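Local structure of periplasmic binding protein/LacI transcriptional regulator (Clostridium phytofermentans, 3BRS) at residues D75-Y80 and V140-T145; G90-V95 and I104-V109; S131-V136 and K163-Y168; A240-K245 and S272-I277. The protein probably binds a sugar in the cleft between its two lobes for uptake into the cell. All coordinates share one frame; numbering follows the deposited sequence.

In the fold
The chain folds into two alpha/beta lobes, each built round its own sheet, and the four contacts sample both lobes and the ground between them. Interaction 2 joins two neighbouring strands of the first lobe's parallel sheet. Interactions 3 and 4, about 22 Å apart between centres, lie at the two outermost strands of the second lobe's mixed sheet. Interaction 1 links a first-lobe loop to the start of helix 144-157 in the second; along the chain it encloses interaction 2 and alternates with interaction 3. Interaction 4 closes last. Interaction 1 thus bridges the lobes across the cleft while the segments of interaction 4 run into the hinge crossovers, consistent with lobes that open and close on a ligand.

Interaction 1 (D75-Y80 and V140-T145)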
# COMPACT_ATOMS: atom_id res chain seq x y z
N ASP A 75 -0.06 -7.96 8.07
CA ASP A 75 1.25 -8.51 8.30
C ASP A 75 1.47 -9.70 7.36
O ASP A 75 0.66 -10.65 7.30
CB ASP A 75 1.34 -9.01 9.79
CG ASP A 75 2.76 -9.23 10.17
OD1 ASP A 75 3.25 -10.29 9.85
OD2 ASP A 75 3.46 -8.30 10.61
N TYR A 76 2.59 -9.68 6.67
CA TYR A 76 2.93 -10.67 5.70
C TYR A 76 2.97 -12.08 6.30
O TYR A 76 2.57 -13.05 5.63
CB TYR A 76 4.34 -10.27 5.22
CG TYR A 76 4.93 -11.21 4.18
CD1 TYR A 76 4.30 -11.37 2.94
CD2 TYR A 76 6.16 -11.86 4.38
CE1 TYR A 76 4.83 -12.21 1.96
CE2 TYR A 76 6.68 -12.67 3.40
CZ TYR A 76 5.98 -12.85 2.21
OH TYR A 76 6.49 -13.67 1.21
N GLU A 77 3.45 -12.22 7.53
CA GLU A 77 3.47 -13.56 8.22
C GLU A 77 2.37 -13.87 9.28
O GLU A 77 2.00 -15.03 9.47
CB GLU A 77 4.85 -13.71 8.82
CG GLU A 77 5.93 -13.79 7.72
CD GLU A 77 7.33 -13.59 8.22
OE1 GLU A 77 8.27 -14.02 7.52
OE2 GLU A 77 7.50 -13.00 9.31
N LYS A 78 1.82 -12.83 9.94
CA LYS A 78 1.01 -13.04 11.17
C LYS A 78 -0.46 -12.93 11.01
O LYS A 78 -1.19 -13.53 11.81
CB LYS A 78 1.47 -12.11 12.30
CG LYS A 78 3.00 -11.75 12.11
CD LYS A 78 3.71 -11.74 13.35
CE LYS A 78 4.08 -13.15 13.60
NZ LYS A 78 5.49 -13.12 14.17
N THR A 79 -0.90 -12.21 9.95
CA THR A 79 -2.28 -12.19 9.53
C THR A 79 -2.94 -13.63 9.35
O THR A 79 -4.11 -13.89 9.67
CB THR A 79 -2.38 -11.34 8.22
OG1 THR A 79 -2.02 -10.02 8.52
CG2 THR A 79 -3.81 -11.29 7.74
N TYR A 80 -2.14 -14.52 8.81
CA TYR A 80 -2.49 -15.89 8.56
C TYR A 80 -2.88 -16.49 9.91
O TYR A 80 -3.67 -17.36 9.95
CB TYR A 80 -1.28 -16.60 7.94
CG TYR A 80 -1.40 -18.12 7.85
CD1 TYR A 80 -1.92 -18.71 6.72
CD2 TYR A 80 -0.93 -18.98 8.89
CE1 TYR A 80 -2.06 -20.10 6.58
CE2 TYR A 80 -1.06 -20.42 8.75
CZ TYR A 80 -1.64 -20.93 7.60
OH TYR A 80 -1.80 -22.27 7.43
N VAL A 140 5.03 0.30 6.91
CA VAL A 140 4.90 -0.81 7.93
C VAL A 140 5.76 -1.87 7.43
O VAL A 140 5.42 -2.49 6.46
CB VAL A 140 3.44 -1.38 8.16
CG1 VAL A 140 3.47 -2.60 9.22
CG2 VAL A 140 2.60 -0.31 8.73
N LYS A 141 6.92 -2.03 8.08
CA LYS A 141 8.02 -2.86 7.58
C LYS A 141 7.60 -4.28 7.21
O LYS A 141 8.15 -4.91 6.28
CB LYS A 141 9.13 -2.97 8.67
CG LYS A 141 10.30 -3.86 8.20
CD LYS A 141 11.55 -3.63 8.94
CE LYS A 141 12.59 -4.48 8.30
NZ LYS A 141 13.84 -3.66 8.34
N ASN A 142 6.63 -4.80 7.96
CA ASN A 142 6.25 -6.17 7.74
C ASN A 142 5.09 -6.38 6.86
O ASN A 142 4.72 -7.50 6.73
CB ASN A 142 5.82 -6.79 9.01
CG ASN A 142 6.79 -7.67 9.51
OD1 ASN A 142 6.67 -8.90 9.32
ND2 ASN A 142 7.82 -7.10 10.12
N SER A 143 4.53 -5.34 6.22
CA SER A 143 3.44 -5.58 5.32
C SER A 143 4.07 -5.91 4.06
O SER A 143 5.06 -5.37 3.79
CB SER A 143 2.63 -4.32 5.04
OG SER A 143 3.49 -3.42 4.48
N LYS A 144 3.44 -6.73 3.22
CA LYS A 144 4.00 -7.15 1.99
C LYS A 144 4.14 -6.01 0.96
O LYS A 144 5.19 -5.97 0.20
CB LYS A 144 3.15 -8.28 1.44
CG LYS A 144 3.76 -8.88 0.23
CD LYS A 144 3.11 -10.16 -0.02
CE LYS A 144 3.93 -10.90 -1.03
NZ LYS A 144 3.60 -10.28 -2.32
N THR A 145 3.22 -5.04 0.97
CA THR A 145 3.36 -3.85 0.03
C THR A 145 4.63 -3.00 0.40
O THR A 145 5.38 -2.58 -0.48
CB THR A 145 2.15 -2.95 0.02
OG1 THR A 145 1.85 -2.55 1.40
CG2 THR A 145 1.03 -3.66 -0.55
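A single backbone hydrogen bond forms the centre of this contact: Tyr-76 N-H donates to Asn-142 O at 3.0 Å, almost straight (167° at the hydrogen) and in the plane of the carbonyl. The tyrosine side chain extends from there with CG anti to its backbone N, so that CD1 and CE1 of the ring meet the aliphatic chain of Lys-144. The two cross obliquely, CE1 meeting CD of Lys-144 at 3.3 Å. Lysine suits the place because its methylenes pack against the CD1-CE1 side of the ring while NZ, turned off by the bend at chi4 (-77°), reaches a salt bridge with Asp-148. Asp-75 and Asn-142 run side by side and point the same way, carboxylate and amide about 20° from coplanar, with Asp-75 OD2 3.2 Å from Asn-142 CB.

Each partner is shaped by its own turn. Asp-75 N donates to Thr-79 OG1 (2.9 Å), and Asp-75 OD1, less surely placed, accepts from Lys-78 N in an Asx motif. Across the contact a type I turn from Val-140 to Ser-143 presents Asn-142 O. Val-140 O takes both Ser-143 N and Ser-143 OG, and that same OG accepts from Ala-146 N as the N-cap of helix 144-157, a classic post for a small hydroxyl.

Since 75-80 follows a strand of the first lobe and 140-145 opens a helix of the second, the pair spans the two lobes, consistent with lobes drawn together across the cleft, as in closed forms of type I periplasmic binding proteins.

Interaction 2 (G90-V95 and I104-V109)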
# COMPACT_ATOMS: atom_id res chain seq x y z
N GLY A 90 -15.68 -22.19 5.36
CA GLY A 90 -16.60 -22.16 4.15
C GLY A 90 -16.73 -20.82 3.44
O GLY A 90 -17.58 -20.60 2.57
N ILE A 91 -15.83 -19.93 3.81
CA ILE A 91 -15.76 -18.55 3.23
C ILE A 91 -14.65 -18.39 2.16
O ILE A 91 -13.50 -18.85 2.34
CB ILE A 91 -15.54 -17.48 4.38
CG1 ILE A 91 -16.66 -17.63 5.43
CG2 ILE A 91 -15.66 -16.10 3.83
CD1 ILE A 91 -16.33 -17.00 6.78
N LYS A 92 -15.00 -17.70 1.07
CA LYS A 92 -14.06 -17.32 0.02
C LYS A 92 -13.12 -16.20 0.51
O LYS A 92 -13.56 -15.25 1.17
CB LYS A 92 -14.92 -16.80 -1.17
CG LYS A 92 -15.85 -17.82 -1.82
CD LYS A 92 -15.04 -18.77 -2.69
CE LYS A 92 -15.20 -20.23 -2.31
NZ LYS A 92 -16.52 -20.73 -2.75
N LEU A 93 -11.82 -16.29 0.22
CA LEU A 93 -10.92 -15.25 0.56
C LEU A 93 -10.43 -14.56 -0.71
O LEU A 93 -9.76 -15.21 -1.52
CB LEU A 93 -9.73 -15.81 1.35
CG LEU A 93 -8.62 -14.87 1.76
CD1 LEU A 93 -9.12 -13.62 2.53
CD2 LEU A 93 -7.69 -15.65 2.60
N ILE A 94 -10.71 -13.28 -0.86
CA ILE A 94 -9.99 -12.37 -1.80
C ILE A 94 -8.96 -11.56 -1.06
O ILE A 94 -9.26 -10.90 -0.04
CB ILE A 94 -10.96 -11.34 -2.51
CG1 ILE A 94 -12.07 -12.05 -3.12
CG2 ILE A 94 -10.26 -10.41 -3.61
CD1 ILE A 94 -11.63 -13.26 -3.82
N VAL A 95 -7.71 -11.63 -1.49
CA VAL A 95 -6.74 -10.70 -0.93
C VAL A 95 -6.70 -9.42 -1.78
O VAL A 95 -6.59 -9.51 -2.97
CB VAL A 95 -5.44 -11.29 -0.68
CG1 VAL A 95 -4.41 -10.16 -0.54
CG2 VAL A 95 -5.49 -12.17 0.62
N ILE A 104 -2.89 -18.74 0.75
CA ILE A 104 -4.29 -19.07 0.98
C ILE A 104 -5.33 -18.27 0.23
O ILE A 104 -6.52 -18.67 0.26
CB ILE A 104 -4.60 -19.20 2.48
CG1 ILE A 104 -4.38 -17.85 3.16
CG2 ILE A 104 -3.78 -20.40 3.12
CD1 ILE A 104 -4.95 -17.72 4.57
N ALA A 105 -4.95 -17.19 -0.47
CA ALA A 105 -5.96 -16.40 -1.21
C ALA A 105 -6.56 -17.19 -2.30
O ALA A 105 -5.84 -17.84 -3.04
CB ALA A 105 -5.37 -15.12 -1.83
N ASP A 106 -7.86 -17.08 -2.47
CA ASP A 106 -8.56 -17.62 -3.65
C ASP A 106 -8.23 -16.74 -4.86
O ASP A 106 -7.92 -17.24 -5.90
CB ASP A 106 -10.08 -17.79 -3.44
CG ASP A 106 -10.42 -18.74 -2.30
OD1 ASP A 106 -9.82 -19.82 -2.23
OD2 ASP A 106 -11.27 -18.40 -1.46
N ILE A 107 -8.28 -15.43 -4.70
CA ILE A 107 -7.70 -14.50 -5.68
C ILE A 107 -6.99 -13.33 -4.97
O ILE A 107 -7.36 -12.98 -3.87
CB ILE A 107 -8.69 -14.11 -6.85
CG1 ILE A 107 -8.21 -12.85 -7.55
CG2 ILE A 107 -10.10 -13.99 -6.39
CD1 ILE A 107 -9.07 -12.36 -8.58
N THR A 108 -5.89 -12.84 -5.53
CA THR A 108 -5.24 -11.57 -5.09
C THR A 108 -5.38 -10.42 -6.11
O THR A 108 -4.97 -10.59 -7.23
CB THR A 108 -3.77 -11.82 -4.90
OG1 THR A 108 -3.63 -12.73 -3.80
CG2 THR A 108 -3.01 -10.47 -4.59
N VAL A 109 -5.96 -9.27 -5.74
CA VAL A 109 -5.97 -8.10 -6.64
C VAL A 109 -5.04 -7.04 -6.05
O VAL A 109 -5.32 -6.54 -4.97
CB VAL A 109 -7.34 -7.49 -6.84
CG1 VAL A 109 -7.28 -6.51 -8.12
CG2 VAL A 109 -8.38 -8.64 -7.06
O HOH W 1 -10.62 -19.78 1.45
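Strands 92-96 and 107-110 are parallel neighbours in the Rossmann-like sheet of the first lobe, joined by a loop without a helix. Their hydrogen bonds come in two sorts. Between the regular strands, Val-95 N donates to Ile-107 O (2.8 Å) and Val-95 O accepts from Val-109 N (2.9 Å), both nearly along the C=O axis; Val-95 thus holds residues on either side of Thr-108, as parallel pairing requires. Just upstream, Asp-106 clasps Leu-93 twice: its backbone N donates to Leu-93 O (2.8 Å), and its carboxylate OD2 receives Leu-93 N (2.8 Å) from above the carboxylate plane. Aspartate fits here because its short acceptor arm takes the N-H that regular parallel pairing would give to the carbonyl of Ala-105, which here accepts from Lys-268 NZ.

Apolar packing divides between the faces. Ile-94 and Ile-107 lie side by side on one, where Leu-260 of helix 246-262 covers Ile-94 and Leu-270 covers Ile-107. On the other, Val-95 CG2 rests on the small Ala-105 CB at 3.8 Å. Leu-93 CD2 meets Ile-104 CD1 at 4.0 Å, both branched chains being buried.

Water finishes the polar set: one molecule donates to Ile-91 O at 3.2 Å and to Asp-106 OD2 at 3.3 Å.

Interaction 3 (S131-V136 and K163-Y168)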
# COMPACT_ATOMS: atom_id res chain seq x y z
N SER A 131 25.74 13.09 -8.20
CA SER A 131 25.94 12.96 -6.76
C SER A 131 24.64 13.12 -6.04
O SER A 131 23.62 13.46 -6.63
CB SER A 131 26.91 14.03 -6.23
OG SER A 131 26.61 15.36 -6.68
N GLY A 132 24.72 12.94 -4.73
CA GLY A 132 23.58 13.01 -3.82
C GLY A 132 23.50 11.63 -3.22
O GLY A 132 23.98 10.66 -3.82
N LYS A 133 22.95 11.54 -2.02
CA LYS A 133 22.61 10.27 -1.40
C LYS A 133 21.09 10.32 -1.19
O LYS A 133 20.45 11.23 -1.68
CB LYS A 133 23.39 9.96 -0.10
CG LYS A 133 24.90 10.09 -0.25
CD LYS A 133 25.55 8.88 -0.92
CE LYS A 133 26.70 8.27 -0.03
NZ LYS A 133 26.22 7.53 1.20
N ILE A 134 20.55 9.32 -0.53
CA ILE A 134 19.13 9.04 -0.67
C ILE A 134 18.60 8.72 0.69
O ILE A 134 19.19 7.88 1.41
CB ILE A 134 18.84 7.77 -1.67
CG1 ILE A 134 19.18 8.11 -3.13
CG2 ILE A 134 17.39 7.26 -1.58
CD1 ILE A 134 19.56 6.83 -3.91
N GLY A 135 17.47 9.33 1.08
CA GLY A 135 16.86 8.84 2.32
C GLY A 135 15.52 8.24 2.00
O GLY A 135 14.77 8.75 1.14
N VAL A 136 15.18 7.17 2.71
CA VAL A 136 13.86 6.56 2.52
C VAL A 136 12.95 6.57 3.75
O VAL A 136 13.32 6.17 4.87
CB VAL A 136 13.98 5.10 2.11
CG1 VAL A 136 12.66 4.46 1.68
CG2 VAL A 136 15.02 4.94 1.01
N LYS A 163 23.71 4.06 -2.33
CA LYS A 163 23.51 5.46 -2.07
C LYS A 163 22.36 5.70 -1.04
O LYS A 163 22.28 6.76 -0.46
CB LYS A 163 23.30 6.22 -3.38
CG LYS A 163 24.59 6.50 -4.13
CD LYS A 163 24.35 7.38 -5.34
CE LYS A 163 25.66 8.03 -5.84
NZ LYS A 163 25.54 9.54 -6.06
N ILE A 164 21.50 4.71 -0.80
CA ILE A 164 20.53 4.82 0.28
C ILE A 164 21.25 4.92 1.61
O ILE A 164 21.97 3.99 2.02
CB ILE A 164 19.60 3.59 0.33
CG1 ILE A 164 18.93 3.42 -1.02
CG2 ILE A 164 18.59 3.71 1.52
CD1 ILE A 164 17.91 2.23 -1.05
N GLU A 165 21.04 6.04 2.27
CA GLU A 165 21.70 6.36 3.51
C GLU A 165 21.05 5.67 4.66
O GLU A 165 21.70 5.14 5.61
CB GLU A 165 21.56 7.85 3.70
CG GLU A 165 22.60 8.40 4.54
CD GLU A 165 23.85 8.77 3.79
OE1 GLU A 165 23.78 9.67 2.93
OE2 GLU A 165 24.90 8.23 4.16
N ALA A 166 19.74 5.69 4.59
CA ALA A 166 18.94 5.15 5.66
C ALA A 166 17.49 4.94 5.25
O ALA A 166 16.92 5.67 4.36
CB ALA A 166 19.04 6.04 6.89
N ILE A 167 16.91 3.95 5.92
CA ILE A 167 15.48 3.68 5.78
C ILE A 167 14.76 3.80 7.07
O ILE A 167 15.07 3.05 8.01
CB ILE A 167 15.10 2.33 5.11
CG1 ILE A 167 15.97 2.14 3.87
CG2 ILE A 167 13.60 2.39 4.72
CD1 ILE A 167 15.62 1.03 2.94
N TYR A 168 13.84 4.72 7.12
CA TYR A 168 13.04 4.99 8.38
C TYR A 168 11.62 4.44 8.17
O TYR A 168 11.00 4.72 7.12
CB TYR A 168 13.01 6.49 8.69
CG TYR A 168 12.25 6.85 9.95
CD1 TYR A 168 10.87 7.11 9.89
CD2 TYR A 168 12.87 6.92 11.20
CE1 TYR A 168 10.12 7.40 11.03
CE2 TYR A 168 12.10 7.22 12.40
CZ TYR A 168 10.72 7.45 12.30
OH TYR A 168 9.91 7.79 13.45
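Lys-163 NZ is gripped by two backbone carbonyls, Gly-132 O at 3.0 Å within this contact and Val-128 O just beyond helix 113-127. The lysine chain stays extended to its last torsion, where a bend at chi4 (-130°) turns NZ inward. A long cationic arm suits the place: it reaches back past the start of strand 133-138 to Gly-132, and the carbonyls near the helix end would probably stabilise its charge.

The two strands are the first and last members of a beta-alpha-beta unit whose connecting helix, 144-157, packs over Ile-134, Val-136 and Ile-164 through Leu-153 and Leu-157. Pairing is parallel but carries a beta bulge: Ile-134 faces Ile-164 and Val-136 faces Ile-167, so strand 164-169 fits in one extra residue. Glu-165, with a helical backbone, sends its N to Ile-134 O at 2.7 Å, while Ala-166 N is buried without a partner. Regular pairing resumes with Val-136, whose N donates to Ala-166 O (2.8 Å) and whose O receives Tyr-168 N (2.7 Å).

Beta-branched residues make the helix-covered face. Val-136 CG2 meets Ile-164 CG2 at 3.8 Å in an oblique crossing, whereas Val-136 and Ile-167 run side by side.

On the bulge's flank, Lys-133 curls through bends at chi2, chi3 and chi4 to cross Glu-165 at about a right angle. Asp-190 lies close to Glu-165 OE1, and this like charge may raise the affinity of the carboxylate for a proton. The hydrogen bond within the Lys-133 to Glu-165 salt bridge is weak, Lys-133 NZ standing 3.3 Å from Glu-165 OE2.

Interaction 4 (A240-K245 and S272-I277); sequences AMVVQK and SGCALI
Strands 240-243 and 275-278 run antiparallel, their short axes 4.7 Å apart at an angle of 160°, with Met-241 and Ile-277 and also Val-243 and Ala-275 as hydrogen-bonded pairs and Val-242 facing Leu-276 in the non-hydrogen-bonded pair between them. Four bonds tie the backbones; Ile-277 N to Met-241 O (2.9 Å) is the straightest at 177°.

Val-242 fills one face with both methyls: CG2 touches Leu-276 CD1 at 3.8 Å, and CG1 meets Cys-274 SG at 3.7 Å. The sulfur gets there from the crowded position between its backbone N and carbonyl carbon (chi1 67°). Leu-276 also reaches Ala-240 CB, and Val-123 of helix 113-127 covers that pair, so compact aliphatic side chains suit this side. On the other face Val-243 CG2 approaches Ile-277 CD1 at 4.0 Å, with Met-227 lying against both.

Beyond the paired strands, Lys-245 lays its methylenes along the backbone of Gly-273, whose positive phi would be difficult for a residue with a side chain. Gln-244 turns away, and its OE1 hydrogen-bonds Thr-111 OG1.

Strand 240-243 leads into helix 246-262 of the first lobe, and strand 269-271 returns from that lobe to 275-278. Residues 244-245 and 272-274 are thus two neighbouring crossovers, and Thr-111 belongs to the third: the three-stranded hinge of type I periplasmic binding proteins and LacI-family ligand-binding domains.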
# COMPACT_ATOMS: atom_id res chain seq x y z
N ALA A 240 8.61 13.07 -8.95
CA ALA A 240 7.95 12.01 -9.67
C ALA A 240 7.05 11.31 -8.71
O ALA A 240 7.34 11.25 -7.50
CB ALA A 240 8.94 11.06 -10.28
N MET A 241 5.95 10.74 -9.21
CA MET A 241 5.16 9.86 -8.35
C MET A 241 4.56 8.70 -9.15
O MET A 241 4.11 8.90 -10.36
CB MET A 241 4.05 10.60 -7.60
CG MET A 241 2.94 11.32 -8.40
SD MET A 241 1.58 12.10 -7.38
CE MET A 241 2.57 13.08 -6.26
N VAL A 242 4.59 7.50 -8.51
CA VAL A 242 3.89 6.32 -8.99
C VAL A 242 2.48 6.36 -8.31
O VAL A 242 2.34 6.54 -7.11
CB VAL A 242 4.63 4.99 -8.74
CG1 VAL A 242 3.83 3.85 -9.38
CG2 VAL A 242 6.06 4.98 -9.37
N VAL A 243 1.45 6.24 -9.12
CA VAL A 243 0.07 6.42 -8.68
C VAL A 243 -0.58 5.06 -8.87
O VAL A 243 -0.32 4.42 -9.92
CB VAL A 243 -0.55 7.44 -9.69
CG1 VAL A 243 -2.03 7.35 -9.69
CG2 VAL A 243 -0.07 8.79 -9.36
N GLN A 244 -1.37 4.57 -7.91
CA GLN A 244 -2.00 3.27 -8.09
C GLN A 244 -3.43 3.46 -8.57
O GLN A 244 -3.81 4.58 -8.91
CB GLN A 244 -2.01 2.49 -6.75
CG GLN A 244 -0.62 2.38 -6.15
CD GLN A 244 -0.68 1.76 -4.82
OE1 GLN A 244 -0.88 0.57 -4.70
NE2 GLN A 244 -0.55 2.58 -3.78
N LYS A 245 -4.20 2.36 -8.58
CA LYS A 245 -5.61 2.38 -8.96
C LYS A 245 -6.56 1.79 -7.88
O LYS A 245 -7.23 0.76 -8.09
CB LYS A 245 -5.82 1.78 -10.38
CG LYS A 245 -5.28 2.70 -11.46
CD LYS A 245 -5.44 2.17 -12.88
CE LYS A 245 -4.16 2.52 -13.74
NZ LYS A 245 -3.91 1.80 -15.06
N SER A 272 -3.50 -4.67 -10.75
CA SER A 272 -4.37 -3.51 -10.74
C SER A 272 -3.77 -2.43 -11.61
O SER A 272 -4.48 -1.55 -12.12
CB SER A 272 -4.55 -3.01 -9.30
OG SER A 272 -5.53 -2.01 -9.21
N GLY A 273 -2.45 -2.42 -11.78
CA GLY A 273 -1.88 -1.39 -12.65
C GLY A 273 -1.56 -0.09 -11.90
O GLY A 273 -2.22 0.25 -10.92
N CYS A 274 -0.52 0.62 -12.35
CA CYS A 274 -0.08 1.93 -11.75
C CYS A 274 0.60 2.77 -12.84
O CYS A 274 0.84 2.24 -13.91
CB CYS A 274 0.87 1.68 -10.56
SG CYS A 274 2.37 0.98 -11.16
N ALA A 275 0.80 4.07 -12.64
CA ALA A 275 1.49 4.93 -13.61
C ALA A 275 2.55 5.82 -12.95
O ALA A 275 2.40 6.22 -11.83
CB ALA A 275 0.51 5.79 -14.42
N LEU A 276 3.61 6.12 -13.69
CA LEU A 276 4.64 7.04 -13.24
C LEU A 276 4.45 8.40 -13.96
O LEU A 276 4.53 8.46 -15.20
CB LEU A 276 6.03 6.52 -13.60
CG LEU A 276 7.25 7.41 -13.30
CD1 LEU A 276 7.53 7.49 -11.82
CD2 LEU A 276 8.49 6.88 -13.94
N ILE A 277 4.28 9.46 -13.15
CA ILE A 277 4.22 10.81 -13.59
C ILE A 277 5.39 11.61 -13.05
O ILE A 277 5.81 11.45 -11.93
CB ILE A 277 2.93 11.51 -13.10
CG1 ILE A 277 1.88 10.51 -12.66
CG2 ILE A 277 2.36 12.35 -14.26
CD1 ILE A 277 0.52 11.15 -12.51